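Succinate-semialdehyde dehydrogenase (Synechococcus sp., PDB 4ITA) probably oxidises succinic semialdehyde to succinate with NADP+ as cofactor, as a member of the aldehyde dehydrogenase family. Local coordinates at residues 233-241 and 265-276. Residues are numbered along the deposited sequence; the frame is centred on the assembly and turned at random.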
loop_
_atom_site.group_PDB
_atom_site.type_symbol
_atom_site.label_atom_id
_atom_site.label_comp_id
_atom_site.label_asym_id
_atom_site.label_seq_id
_atom_site.Cartn_x
_atom_site.Cartn_y
_atom_site.Cartn_z
ATOM N N GLY A 233 9.180 17.047 -1.821
ATOM C CA GLY A 233 8.099 17.942 -2.189
ATOM C C GLY A 233 8.607 19.283 -2.672
ATOM O O GLY A 233 9.786 19.603 -2.562
ATOM N N SER A 234 7.702 20.075 -3.229
ATOM C CA SER A 234 7.985 21.480 -3.493
ATOM C C SER A 234 6.783 22.249 -2.973
ATOM O O SER A 234 5.999 22.832 -3.737
ATOM C CB SER A 234 8.222 21.725 -4.985
ATOM O OG SER A 234 8.590 23.082 -5.196
ATOM N N ASP A 235 6.626 22.226 -1.658
ATOM C CA ASP A 235 5.390 22.668 -1.041
ATOM C C ASP A 235 5.146 24.152 -1.266
ATOM O O ASP A 235 6.059 24.963 -1.115
ATOM C CB ASP A 235 5.417 22.403 0.463
ATOM C CG ASP A 235 5.399 20.923 0.823
ATOM O OD1 ASP A 235 5.476 20.040 -0.064
ATOM O OD2 ASP A 235 5.300 20.657 2.039
ATOM N N PRO A 236 3.901 24.520 -1.592
ATOM C CA PRO A 236 3.545 25.934 -1.707
ATOM C C PRO A 236 3.287 26.558 -0.335
ATOM O O PRO A 236 2.885 25.883 0.618
ATOM C CB PRO A 236 2.254 25.886 -2.519
ATOM C CG PRO A 236 1.627 24.594 -2.107
ATOM C CD PRO A 236 2.767 23.639 -1.928
ATOM N N PHE A 237 3.563 27.856 -0.250
ATOM C CA PHE A 237 3.268 28.662 0.924
ATOM C C PHE A 237 2.517 29.861 0.355
ATOM O O PHE A 237 3.118 30.773 -0.232
ATOM C CB PHE A 237 4.583 29.072 1.600
ATOM C CG PHE A 237 4.426 29.674 2.981
ATOM C CD1 PHE A 237 4.230 31.039 3.143
ATOM C CD2 PHE A 237 4.537 28.881 4.115
ATOM C CE1 PHE A 237 4.124 31.590 4.412
ATOM C CE2 PHE A 237 4.419 29.426 5.386
ATOM C CZ PHE A 237 4.214 30.788 5.532
ATOM N N VAL A 238 1.195 29.818 0.468
ATOM C CA VAL A 238 0.318 30.769 -0.201
ATOM C C VAL A 238 -0.117 31.836 0.782
ATOM O O VAL A 238 -0.590 31.520 1.870
ATOM C CB VAL A 238 -0.924 30.055 -0.773
ATOM C CG1 VAL A 238 -1.746 31.033 -1.585
ATOM C CG2 VAL A 238 -0.523 28.861 -1.650
ATOM N N VAL A 239 0.061 33.102 0.409
ATOM C CA VAL A 239 -0.277 34.203 1.302
ATOM C C VAL A 239 -1.286 35.136 0.653
ATOM O O VAL A 239 -1.008 35.739 -0.380
ATOM C CB VAL A 239 0.975 34.995 1.728
ATOM C CG1 VAL A 239 0.604 36.067 2.751
ATOM C CG2 VAL A 239 2.024 34.055 2.309
ATOM N N PHE A 240 -2.459 35.247 1.267
ATOM C CA PHE A 240 -3.555 36.027 0.694
ATOM C C PHE A 240 -3.832 37.317 1.486
ATOM O O PHE A 240 -3.283 37.505 2.575
ATOM C CB PHE A 240 -4.787 35.124 0.484
ATOM C CG PHE A 240 -4.947 34.677 -0.939
ATOM C CD1 PHE A 240 -3.844 34.230 -1.657
ATOM C CD2 PHE A 240 -6.178 34.724 -1.573
ATOM C CE1 PHE A 240 -3.968 33.833 -2.971
ATOM C CE2 PHE A 240 -6.305 34.327 -2.896
ATOM C CZ PHE A 240 -5.201 33.884 -3.597
ATOM N N PRO A 241 -4.654 38.227 0.927
ATOM C CA PRO A 241 -4.715 39.577 1.510
ATOM C C PRO A 241 -5.210 39.687 2.958
ATOM O O PRO A 241 -4.855 40.657 3.632
ATOM C CB PRO A 241 -5.657 40.321 0.559
ATOM C CG PRO A 241 -5.500 39.611 -0.748
ATOM C CD PRO A 241 -5.357 38.167 -0.370
ATOM N N ILE A 265 9.142 19.010 3.725
ATOM C CA ILE A 265 7.998 19.901 3.926
ATOM C C ILE A 265 8.436 21.337 4.199
ATOM O O ILE A 265 7.694 22.116 4.805
ATOM C CB ILE A 265 7.053 19.424 5.067
ATOM C CG1 ILE A 265 7.849 19.116 6.341
ATOM C CG2 ILE A 265 6.231 18.210 4.629
ATOM C CD1 ILE A 265 6.991 18.819 7.574
ATOM N N ALA A 266 9.630 21.694 3.744
ATOM C CA ALA A 266 10.006 23.095 3.702
ATOM C C ALA A 266 8.996 23.845 2.839
ATOM O O ALA A 266 8.440 23.291 1.877
ATOM C CB ALA A 266 11.391 23.257 3.119
ATOM N N ALA A 267 8.762 25.110 3.174
ATOM C CA ALA A 267 8.080 26.016 2.256
ATOM C C ALA A 267 9.060 26.323 1.123
ATOM O O ALA A 267 10.070 26.987 1.349
ATOM C CB ALA A 267 7.690 27.293 2.974
ATOM N N LYS A 268 8.780 25.836 -0.081
ATOM C CA LYS A 268 9.718 26.002 -1.191
ATOM C C LYS A 268 9.283 27.038 -2.235
ATOM O O LYS A 268 10.122 27.715 -2.828
ATOM C CB LYS A 268 10.040 24.649 -1.845
ATOM C CG LYS A 268 10.589 23.619 -0.858
ATOM C CD LYS A 268 11.466 22.560 -1.529
ATOM C CE LYS A 268 12.096 21.616 -0.490
ATOM N NZ LYS A 268 11.217 20.458 -0.111
ATOM N N ARG A 269 7.976 27.156 -2.449
ATOM C CA ARG A 269 7.426 28.101 -3.421
ATOM C C ARG A 269 6.433 29.016 -2.723
ATOM O O ARG A 269 5.372 28.576 -2.280
ATOM C CB ARG A 269 6.757 27.346 -4.583
ATOM C CG ARG A 269 7.747 26.515 -5.428
ATOM C CD ARG A 269 7.051 25.683 -6.528
ATOM N NE ARG A 269 6.023 24.862 -5.907
ATOM C CZ ARG A 269 4.736 24.848 -6.231
ATOM N NH1 ARG A 269 4.278 25.526 -7.284
ATOM N NH2 ARG A 269 3.904 24.109 -5.507
ATOM N N PHE A 270 6.805 30.288 -2.611
ATOM C CA PHE A 270 5.967 31.298 -1.989
ATOM C C PHE A 270 5.083 31.912 -3.053
ATOM O O PHE A 270 5.580 32.438 -4.051
ATOM C CB PHE A 270 6.839 32.359 -1.314
ATOM C CG PHE A 270 7.540 31.853 -0.086
ATOM C CD1 PHE A 270 8.662 31.046 -0.191
ATOM C CD2 PHE A 270 7.050 32.151 1.171
ATOM C CE1 PHE A 270 9.291 30.559 0.946
ATOM C CE2 PHE A 270 7.675 31.674 2.313
ATOM C CZ PHE A 270 8.797 30.871 2.196
ATOM N N ILE A 271 3.776 31.798 -2.845
ATOM C CA ILE A 271 2.779 32.234 -3.814
ATOM C C ILE A 271 1.984 33.366 -3.185
ATOM O O ILE A 271 1.210 33.164 -2.252
ATOM C CB ILE A 271 1.896 31.052 -4.243
ATOM C CG1 ILE A 271 2.769 30.002 -4.950
ATOM C CG2 ILE A 271 0.769 31.529 -5.150
ATOM C CD1 ILE A 271 2.091 28.661 -5.177
ATOM N N LEU A 272 2.240 34.579 -3.670
ATOM C CA LEU A 272 1.782 35.787 -3.000
ATOM C C LEU A 272 0.695 36.492 -3.788
ATOM O O LEU A 272 0.880 36.800 -4.970
ATOM C CB LEU A 272 2.961 36.747 -2.813
ATOM C CG LEU A 272 4.234 36.134 -2.224
ATOM C CD1 LEU A 272 5.312 37.203 -2.080
ATOM C CD2 LEU A 272 3.945 35.478 -0.893
ATOM N N HIS A 273 -0.436 36.757 -3.140
ATOM C CA HIS A 273 -1.464 37.580 -3.774
ATOM C C HIS A 273 -0.897 38.973 -4.060
ATOM O O HIS A 273 -0.241 39.570 -3.201
ATOM C CB HIS A 273 -2.701 37.690 -2.881
ATOM C CG HIS A 273 -3.878 38.295 -3.575
ATOM N ND1 HIS A 273 -3.940 39.630 -3.911
ATOM C CD2 HIS A 273 -5.030 37.740 -4.015
ATOM C CE1 HIS A 273 -5.089 39.875 -4.519
ATOM N NE2 HIS A 273 -5.766 38.742 -4.599
ATOM N N GLU A 274 -1.148 39.489 -5.264
ATOM C CA GLU A 274 -0.576 40.770 -5.682
ATOM C C GLU A 274 -0.855 41.929 -4.721
ATOM O O GLU A 274 -0.044 42.854 -4.619
ATOM C CB GLU A 274 -1.021 41.130 -7.103
ATOM C CG GLU A 274 -2.511 41.257 -7.295
ATOM C CD GLU A 274 -2.863 41.797 -8.668
ATOM O OE1 GLU A 274 -4.047 42.126 -8.885
ATOM O OE2 GLU A 274 -1.955 41.898 -9.520
ATOM N N ALA A 275 -1.970 41.875 -4.000
ATOM C CA ALA A 275 -2.330 42.965 -3.095
ATOM C C ALA A 275 -1.359 43.090 -1.918
ATOM O O ALA A 275 -1.209 44.172 -1.342
ATOM C CB ALA A 275 -3.755 42.793 -2.592
ATOM N N ILE A 276 -0.710 41.985 -1.552
ATOM C CA ILE A 276 0.210 42.001 -0.418
ATOM C C ILE A 276 1.633 41.610 -0.786
ATOM O O ILE A 276 2.510 41.567 0.078
ATOM C CB ILE A 276 -0.317 41.129 0.772
ATOM C CG1 ILE A 276 -0.647 39.688 0.336
ATOM C CG2 ILE A 276 -1.553 41.775 1.382
ATOM C CD1 ILE A 276 0.545 38.755 0.145
HETATM O O HOH W 1 8.516 21.120 0.269
HETATM O O HOH W 2 5.193 22.734 3.625
#
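Phe237 lies beside Phe270 on one face of a parallel strand pair, 235-239 with 267-273. Its CB lies over the face of the Phe270 ring. With CG anti to the backbone N (chi1 -168°), the Phe237 ring is placed so that CD1 meets Phe270 CE2 at 3.6 Å. The two ring planes meet obliquely, at 46°. The backbone of Phe237 bonds to both neighbours of Phe270: its N to Arg269 O at 2.8 Å, its O to Ile271 N at 2.9 Å.

Asp235 lies alongside Ile265, pointing the same way, with OD2 3.4 Å from Ile265 CA. Water 2 bridges Asp235 OD2 and Ile265 O. OD1 is held by Gly390 N. The carbonyl O of Asp235 accepts from both Lys268 N and Arg269 N.

Arg269 bends back at chi3 (-54°). This brings NE and NH2 side-on to the single atom Ser234 O, each 3.0 Å away and with the oxygen in the guanidinium plane. The carbonyls of Leu381 and Ala382 take further bonds from NH1 and NH2. Lys268 NZ donates to Gly233 O and forms a salt bridge with Glu361.

At the far end Pro241 CG sits over the centre of the His273 ring, 3.5 Å above it. His273 turns its edge to the face of Phe240, and its ND1 caps the next helix by accepting from Ala275 N.

Helix 245-257 joins the strands in a beta-alpha-beta crossover, as in the catalytic domain of aldehyde dehydrogenases. Helices 245-257 and 274-289 pack on the Phe237 and Phe270 face, helix 375-383 on the Pro236 and Ile271 face. Strands 366-372 and 390-394 flank the pair within the seven-stranded sheet.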